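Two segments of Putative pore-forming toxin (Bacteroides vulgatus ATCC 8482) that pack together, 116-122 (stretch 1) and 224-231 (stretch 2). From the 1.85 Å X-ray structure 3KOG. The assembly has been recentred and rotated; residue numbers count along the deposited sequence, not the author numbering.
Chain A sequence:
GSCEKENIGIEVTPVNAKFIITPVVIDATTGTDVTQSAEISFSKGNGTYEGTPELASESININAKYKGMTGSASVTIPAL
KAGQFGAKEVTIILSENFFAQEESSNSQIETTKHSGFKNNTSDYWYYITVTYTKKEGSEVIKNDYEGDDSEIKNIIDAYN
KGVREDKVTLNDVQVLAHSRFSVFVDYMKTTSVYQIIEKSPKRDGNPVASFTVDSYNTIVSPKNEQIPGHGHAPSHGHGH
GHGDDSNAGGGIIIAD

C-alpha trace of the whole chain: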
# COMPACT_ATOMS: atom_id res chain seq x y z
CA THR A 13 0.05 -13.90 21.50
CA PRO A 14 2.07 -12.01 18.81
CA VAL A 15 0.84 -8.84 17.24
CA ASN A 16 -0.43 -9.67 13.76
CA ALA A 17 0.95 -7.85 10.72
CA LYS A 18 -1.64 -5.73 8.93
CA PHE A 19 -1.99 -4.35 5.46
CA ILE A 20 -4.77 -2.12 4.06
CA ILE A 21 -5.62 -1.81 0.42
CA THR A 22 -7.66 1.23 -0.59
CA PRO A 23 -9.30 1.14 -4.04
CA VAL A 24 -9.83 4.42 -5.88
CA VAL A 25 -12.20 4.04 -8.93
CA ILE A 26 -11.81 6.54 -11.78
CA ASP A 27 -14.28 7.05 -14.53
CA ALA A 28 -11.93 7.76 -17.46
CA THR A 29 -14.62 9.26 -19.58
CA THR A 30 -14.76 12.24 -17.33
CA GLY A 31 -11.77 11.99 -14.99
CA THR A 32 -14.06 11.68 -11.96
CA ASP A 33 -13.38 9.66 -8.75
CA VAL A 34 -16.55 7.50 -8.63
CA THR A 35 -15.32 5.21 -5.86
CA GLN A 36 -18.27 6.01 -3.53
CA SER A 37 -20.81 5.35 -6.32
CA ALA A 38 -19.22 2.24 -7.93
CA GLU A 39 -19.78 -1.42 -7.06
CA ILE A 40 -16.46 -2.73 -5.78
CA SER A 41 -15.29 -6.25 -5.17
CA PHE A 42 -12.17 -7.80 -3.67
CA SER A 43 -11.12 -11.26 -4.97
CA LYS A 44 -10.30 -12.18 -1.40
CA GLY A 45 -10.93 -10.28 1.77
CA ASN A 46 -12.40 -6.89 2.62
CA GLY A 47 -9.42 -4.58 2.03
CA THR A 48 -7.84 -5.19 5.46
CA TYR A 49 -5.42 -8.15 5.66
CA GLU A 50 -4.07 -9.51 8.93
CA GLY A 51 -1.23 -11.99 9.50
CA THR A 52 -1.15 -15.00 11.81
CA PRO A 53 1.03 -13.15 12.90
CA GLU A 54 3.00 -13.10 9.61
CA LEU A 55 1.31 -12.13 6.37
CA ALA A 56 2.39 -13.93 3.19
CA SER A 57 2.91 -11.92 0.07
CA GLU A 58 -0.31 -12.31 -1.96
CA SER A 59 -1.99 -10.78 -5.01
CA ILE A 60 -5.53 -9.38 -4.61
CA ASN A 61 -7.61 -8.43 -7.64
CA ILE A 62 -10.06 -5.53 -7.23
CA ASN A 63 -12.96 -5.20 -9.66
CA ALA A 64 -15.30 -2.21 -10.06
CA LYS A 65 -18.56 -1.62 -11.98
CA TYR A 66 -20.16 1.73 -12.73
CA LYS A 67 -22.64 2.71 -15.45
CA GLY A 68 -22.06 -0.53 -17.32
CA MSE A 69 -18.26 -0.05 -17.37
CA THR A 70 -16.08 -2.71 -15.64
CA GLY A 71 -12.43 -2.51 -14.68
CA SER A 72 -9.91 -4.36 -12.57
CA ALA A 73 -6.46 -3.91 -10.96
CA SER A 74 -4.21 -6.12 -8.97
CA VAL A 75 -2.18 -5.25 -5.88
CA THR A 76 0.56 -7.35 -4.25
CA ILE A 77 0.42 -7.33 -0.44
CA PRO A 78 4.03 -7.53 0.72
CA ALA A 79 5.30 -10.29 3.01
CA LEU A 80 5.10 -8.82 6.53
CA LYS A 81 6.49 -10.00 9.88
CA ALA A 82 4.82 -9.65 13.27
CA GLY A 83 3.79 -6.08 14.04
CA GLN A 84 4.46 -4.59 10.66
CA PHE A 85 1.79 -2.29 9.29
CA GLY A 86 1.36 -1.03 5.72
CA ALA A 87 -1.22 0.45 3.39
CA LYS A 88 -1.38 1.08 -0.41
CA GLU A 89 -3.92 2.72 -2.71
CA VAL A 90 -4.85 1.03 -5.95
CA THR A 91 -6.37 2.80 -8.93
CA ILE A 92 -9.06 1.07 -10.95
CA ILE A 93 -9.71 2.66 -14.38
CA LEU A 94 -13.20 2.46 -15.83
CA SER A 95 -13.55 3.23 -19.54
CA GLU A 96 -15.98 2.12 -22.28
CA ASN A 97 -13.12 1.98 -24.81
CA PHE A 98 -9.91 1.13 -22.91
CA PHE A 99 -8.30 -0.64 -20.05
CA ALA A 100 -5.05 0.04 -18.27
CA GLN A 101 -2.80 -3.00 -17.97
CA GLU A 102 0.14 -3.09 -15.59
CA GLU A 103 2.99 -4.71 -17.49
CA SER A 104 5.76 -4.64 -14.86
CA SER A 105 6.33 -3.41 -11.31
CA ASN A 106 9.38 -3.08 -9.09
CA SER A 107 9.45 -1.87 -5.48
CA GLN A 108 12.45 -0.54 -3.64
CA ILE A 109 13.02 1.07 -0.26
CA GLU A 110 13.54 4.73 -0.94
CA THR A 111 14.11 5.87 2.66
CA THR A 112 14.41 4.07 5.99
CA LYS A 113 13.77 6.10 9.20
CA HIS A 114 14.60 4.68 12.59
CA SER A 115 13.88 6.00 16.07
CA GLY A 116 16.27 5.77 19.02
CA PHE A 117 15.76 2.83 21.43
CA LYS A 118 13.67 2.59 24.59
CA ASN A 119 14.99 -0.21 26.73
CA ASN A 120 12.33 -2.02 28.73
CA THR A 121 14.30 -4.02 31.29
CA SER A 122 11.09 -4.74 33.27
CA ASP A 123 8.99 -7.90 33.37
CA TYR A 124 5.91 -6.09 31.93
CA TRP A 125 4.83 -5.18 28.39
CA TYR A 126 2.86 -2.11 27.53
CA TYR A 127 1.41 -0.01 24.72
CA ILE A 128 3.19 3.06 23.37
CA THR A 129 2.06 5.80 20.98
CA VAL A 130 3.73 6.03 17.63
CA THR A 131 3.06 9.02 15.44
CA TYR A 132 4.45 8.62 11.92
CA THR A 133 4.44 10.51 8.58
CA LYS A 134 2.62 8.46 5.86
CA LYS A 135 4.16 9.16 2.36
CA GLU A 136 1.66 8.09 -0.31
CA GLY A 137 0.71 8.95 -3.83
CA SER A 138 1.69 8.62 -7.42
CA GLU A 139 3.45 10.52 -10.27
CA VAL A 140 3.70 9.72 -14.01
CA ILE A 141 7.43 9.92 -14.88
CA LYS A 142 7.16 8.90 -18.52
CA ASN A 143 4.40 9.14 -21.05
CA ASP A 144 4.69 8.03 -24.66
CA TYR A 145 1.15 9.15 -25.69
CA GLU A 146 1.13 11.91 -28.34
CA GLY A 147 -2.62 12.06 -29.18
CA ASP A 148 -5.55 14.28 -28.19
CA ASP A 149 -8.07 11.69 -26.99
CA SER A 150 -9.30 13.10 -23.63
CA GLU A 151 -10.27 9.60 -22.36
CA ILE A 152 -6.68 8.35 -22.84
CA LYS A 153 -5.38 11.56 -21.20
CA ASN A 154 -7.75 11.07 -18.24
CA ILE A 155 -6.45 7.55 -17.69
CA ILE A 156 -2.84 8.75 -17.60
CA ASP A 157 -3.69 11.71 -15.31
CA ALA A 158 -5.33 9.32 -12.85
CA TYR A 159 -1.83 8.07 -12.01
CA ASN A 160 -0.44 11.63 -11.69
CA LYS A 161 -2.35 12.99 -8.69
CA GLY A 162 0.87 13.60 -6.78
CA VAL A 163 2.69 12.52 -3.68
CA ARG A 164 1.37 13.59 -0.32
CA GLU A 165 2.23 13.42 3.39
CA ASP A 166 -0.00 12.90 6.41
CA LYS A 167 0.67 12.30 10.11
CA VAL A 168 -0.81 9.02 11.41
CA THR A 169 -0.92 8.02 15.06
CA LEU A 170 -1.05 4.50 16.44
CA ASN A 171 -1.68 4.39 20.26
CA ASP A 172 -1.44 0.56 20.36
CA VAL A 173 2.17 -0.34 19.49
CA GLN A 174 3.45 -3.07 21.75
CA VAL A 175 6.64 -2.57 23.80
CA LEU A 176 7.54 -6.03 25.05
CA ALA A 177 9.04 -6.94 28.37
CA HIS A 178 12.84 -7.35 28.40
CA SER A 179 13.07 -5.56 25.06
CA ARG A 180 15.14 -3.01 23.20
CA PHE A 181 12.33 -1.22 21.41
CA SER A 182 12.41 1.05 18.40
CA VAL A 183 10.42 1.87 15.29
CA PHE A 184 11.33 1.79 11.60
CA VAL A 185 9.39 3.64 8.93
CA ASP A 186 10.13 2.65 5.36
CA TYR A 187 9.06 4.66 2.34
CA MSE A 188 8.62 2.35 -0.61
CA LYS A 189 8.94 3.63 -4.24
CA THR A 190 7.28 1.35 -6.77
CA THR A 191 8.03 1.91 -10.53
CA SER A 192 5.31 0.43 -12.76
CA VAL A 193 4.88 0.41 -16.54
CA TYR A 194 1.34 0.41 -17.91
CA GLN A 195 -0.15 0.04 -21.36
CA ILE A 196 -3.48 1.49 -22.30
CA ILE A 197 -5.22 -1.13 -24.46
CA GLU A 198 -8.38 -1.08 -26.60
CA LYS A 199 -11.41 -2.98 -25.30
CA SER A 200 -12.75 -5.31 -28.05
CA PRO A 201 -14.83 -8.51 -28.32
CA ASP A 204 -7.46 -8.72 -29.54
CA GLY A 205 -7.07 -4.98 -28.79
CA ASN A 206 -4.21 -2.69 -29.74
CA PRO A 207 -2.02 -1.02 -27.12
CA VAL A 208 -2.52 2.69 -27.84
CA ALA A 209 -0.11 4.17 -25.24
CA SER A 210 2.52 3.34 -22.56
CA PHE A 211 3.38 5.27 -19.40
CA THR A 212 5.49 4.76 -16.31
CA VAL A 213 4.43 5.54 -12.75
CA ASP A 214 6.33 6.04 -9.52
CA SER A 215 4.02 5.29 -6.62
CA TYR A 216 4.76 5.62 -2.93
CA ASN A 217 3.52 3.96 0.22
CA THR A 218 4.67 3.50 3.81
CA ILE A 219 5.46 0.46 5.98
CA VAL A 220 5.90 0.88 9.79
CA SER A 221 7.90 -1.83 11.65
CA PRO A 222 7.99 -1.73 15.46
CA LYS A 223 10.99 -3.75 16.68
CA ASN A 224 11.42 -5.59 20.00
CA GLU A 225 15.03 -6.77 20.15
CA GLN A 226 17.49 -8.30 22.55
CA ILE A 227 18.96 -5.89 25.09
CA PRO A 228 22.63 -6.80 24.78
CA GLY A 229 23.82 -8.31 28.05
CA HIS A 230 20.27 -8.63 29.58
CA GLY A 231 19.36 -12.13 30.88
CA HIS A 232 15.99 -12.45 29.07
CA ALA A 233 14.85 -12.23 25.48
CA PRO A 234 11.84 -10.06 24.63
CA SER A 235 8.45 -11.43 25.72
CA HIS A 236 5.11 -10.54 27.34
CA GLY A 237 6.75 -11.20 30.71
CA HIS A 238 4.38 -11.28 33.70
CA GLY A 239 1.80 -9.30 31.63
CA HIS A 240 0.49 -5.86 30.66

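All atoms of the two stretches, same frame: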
# COMPACT_ATOMS: atom_id res chain seq x y z
N GLY A 116 15.39 6.27 17.97
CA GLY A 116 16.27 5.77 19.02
C GLY A 116 15.54 4.65 19.76
O GLY A 116 14.37 4.35 19.48
N PHE A 117 16.24 4.04 20.72
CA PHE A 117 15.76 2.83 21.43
C PHE A 117 15.30 3.13 22.84
O PHE A 117 16.01 3.81 23.59
CB PHE A 117 16.90 1.80 21.61
CG PHE A 117 17.58 1.39 20.32
CD1 PHE A 117 17.01 0.44 19.49
CD2 PHE A 117 18.82 1.90 20.00
CE1 PHE A 117 17.66 0.03 18.30
CE2 PHE A 117 19.48 1.50 18.81
CZ PHE A 117 18.89 0.56 17.97
N LYS A 118 14.15 2.60 23.21
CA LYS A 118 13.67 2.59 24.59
C LYS A 118 13.98 1.19 25.08
O LYS A 118 13.49 0.20 24.49
CB LYS A 118 12.16 2.79 24.67
CG LYS A 118 11.71 4.19 25.07
CD LYS A 118 10.24 4.41 24.69
N ASN A 119 14.79 1.08 26.12
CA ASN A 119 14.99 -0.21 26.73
C ASN A 119 13.88 -0.42 27.73
O ASN A 119 13.66 0.45 28.57
CB ASN A 119 16.34 -0.32 27.43
CG ASN A 119 17.49 -0.58 26.47
OD1 ASN A 119 17.33 -1.06 25.35
ND2 ASN A 119 18.68 -0.28 26.93
N ASN A 120 13.22 -1.57 27.68
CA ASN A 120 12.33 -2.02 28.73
C ASN A 120 12.92 -3.23 29.44
O ASN A 120 12.68 -4.37 29.06
CB ASN A 120 10.97 -2.36 28.13
CG ASN A 120 9.96 -2.75 29.16
OD1 ASN A 120 10.18 -2.55 30.37
ND2 ASN A 120 8.83 -3.28 28.70
N THR A 121 13.69 -2.95 30.49
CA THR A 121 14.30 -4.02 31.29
C THR A 121 13.32 -4.68 32.28
O THR A 121 13.68 -5.65 32.95
CB THR A 121 15.52 -3.47 32.06
OG1 THR A 121 15.11 -2.32 32.80
CG2 THR A 121 16.64 -3.06 31.10
N SER A 122 12.08 -4.20 32.34
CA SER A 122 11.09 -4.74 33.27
C SER A 122 10.44 -6.03 32.76
O SER A 122 10.57 -6.42 31.58
CB SER A 122 9.99 -3.71 33.54
OG SER A 122 8.89 -3.86 32.66
N ASN A 224 11.14 -5.21 18.61
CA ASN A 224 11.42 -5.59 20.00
C ASN A 224 12.60 -6.54 19.94
O ASN A 224 12.45 -7.66 19.50
CB ASN A 224 10.21 -6.21 20.67
CG ASN A 224 9.19 -5.16 21.13
OD1 ASN A 224 9.36 -4.51 22.16
ND2 ASN A 224 8.14 -5.01 20.36
N GLU A 225 13.76 -6.06 20.33
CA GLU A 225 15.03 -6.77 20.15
C GLU A 225 15.71 -7.09 21.46
O GLU A 225 15.38 -6.51 22.50
CB GLU A 225 15.96 -5.87 19.36
CG GLU A 225 15.45 -5.62 17.98
CD GLU A 225 16.32 -4.65 17.23
OE1 GLU A 225 17.12 -3.92 17.90
OE2 GLU A 225 16.19 -4.65 15.97
N GLN A 226 16.71 -7.97 21.38
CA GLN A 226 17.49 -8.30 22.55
C GLN A 226 18.22 -7.08 23.07
O GLN A 226 18.87 -6.37 22.30
CB GLN A 226 18.51 -9.40 22.21
CG GLN A 226 19.36 -9.84 23.39
CD GLN A 226 18.58 -10.56 24.47
OE1 GLN A 226 17.74 -11.43 24.19
NE2 GLN A 226 18.88 -10.22 25.72
N ILE A 227 18.12 -6.86 24.38
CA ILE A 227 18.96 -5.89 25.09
C ILE A 227 20.32 -6.54 25.36
O ILE A 227 20.41 -7.49 26.17
CB ILE A 227 18.37 -5.45 26.43
CG1 ILE A 227 17.00 -4.78 26.24
CG2 ILE A 227 19.33 -4.49 27.15
CD1 ILE A 227 16.35 -4.43 27.55
N PRO A 228 21.37 -6.05 24.69
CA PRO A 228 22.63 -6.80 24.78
C PRO A 228 23.12 -6.86 26.21
O PRO A 228 23.16 -5.85 26.88
CB PRO A 228 23.57 -6.04 23.84
CG PRO A 228 22.62 -5.32 22.89
CD PRO A 228 21.50 -4.89 23.79
N GLY A 229 23.38 -8.07 26.69
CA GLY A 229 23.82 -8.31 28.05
C GLY A 229 22.73 -8.64 29.05
O GLY A 229 23.03 -9.19 30.09
N HIS A 230 21.47 -8.31 28.74
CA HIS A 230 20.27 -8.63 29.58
C HIS A 230 20.01 -10.15 29.56
O HIS A 230 20.30 -10.82 28.57
CB HIS A 230 19.05 -7.88 29.03
CG HIS A 230 17.88 -7.78 29.98
ND1 HIS A 230 17.96 -7.16 31.21
CD2 HIS A 230 16.58 -8.16 29.84
CE1 HIS A 230 16.78 -7.19 31.80
NE2 HIS A 230 15.92 -7.77 30.98
N GLY A 231 19.48 -10.68 30.67
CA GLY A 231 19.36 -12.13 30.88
C GLY A 231 18.09 -12.77 30.34
O GLY A 231 17.90 -13.98 30.50

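The contact between residues 116-122 and 224-231 is small, burying 247 Å² summed over both sides, and it rests on van der Waals packing alone: no hydrogen bond or salt bridge crosses between the two stretches. The backbones stay well apart, with CA atoms 7.1 Å apart for Asn119 and Ile227 and 7.7 Å apart for Thr121 and His230. That spacing is too wide for strand pairing and is bridged by side chains.

Packing around the aliphatic side chain of Ile227 dominates; this residue gives up 74 Å² to the other stretch, more than any other residue here. Its CA-to-CB bond points toward stretch 1, and with chi1 in m and chi2 in t the side chain extends across the gap. Three consecutive residues meet it. CD1 of Ile227 lies 3.8 Å from CG2 of Thr121, a methyl-to-methyl contact, and 4.0 Å from the backbone O of Asn120, while CG1 of Ile227 is 3.8 Å from OD1 of Asn119. The CG1-CD1 arm of this beta-branched side chain reaches across the gap and ends in a methyl, which suits this site, since Ile227 is buried and its nearest neighbours are a methyl and two oxygens, none of them in a hydrogen bond with it. Asn119 sets out sideways, but its chi1 of -79° brings the amide end nearer to Ile227. Asn120, by contrast, points away and contributes to the contact through its main chain.

The second group brings a ring carbon near an oxygen, with no hydrogen bond across the stretches. His230, its CA-to-CB bond also directed toward stretch 1, places CE1 3.6 Å from the backbone O of Thr121 and 3.9 Å from CB of the same residue. The approach of the oxygen to the ring is oblique. NE2 of His230 is hydrogen-bonded elsewhere in the structure, while CE1 packs against Thr121. Thr121 thus touches both Ile227 and His230, and 50 Å² of it is covered. At the other end of the interface, Phe117 and Glu225 point toward each other's stretch, and CE1 of Phe117 comes within 4.0 Å of OE1 of Glu225, again obliquely. This is a peripheral contact, covering about 20 Å² on each residue.

Hydrogen bonds within each stretch accompany the contact. In stretch 2, a type II turn runs from Ile227 to His230 and is closed by the bond from N of His230 to O of Ile227, at 2.9 Å; the CA-to-CB bonds of its two end residues, Ile227 and His230, point toward stretch 1. Gly229 suits the turn because its phi of 94° and psi of -20° would jam a CB against the preceding carbonyl oxygen. The carbonyl O of Ile227 also accepts a bond from NE2 of Gln226, at 3.2 Å. In stretch 1, OD1 of Asn120 receives bonds from N of Ser122 at 3.2 Å and from OG of Ser122 at 2.9 Å, linking the residues that flank Thr121.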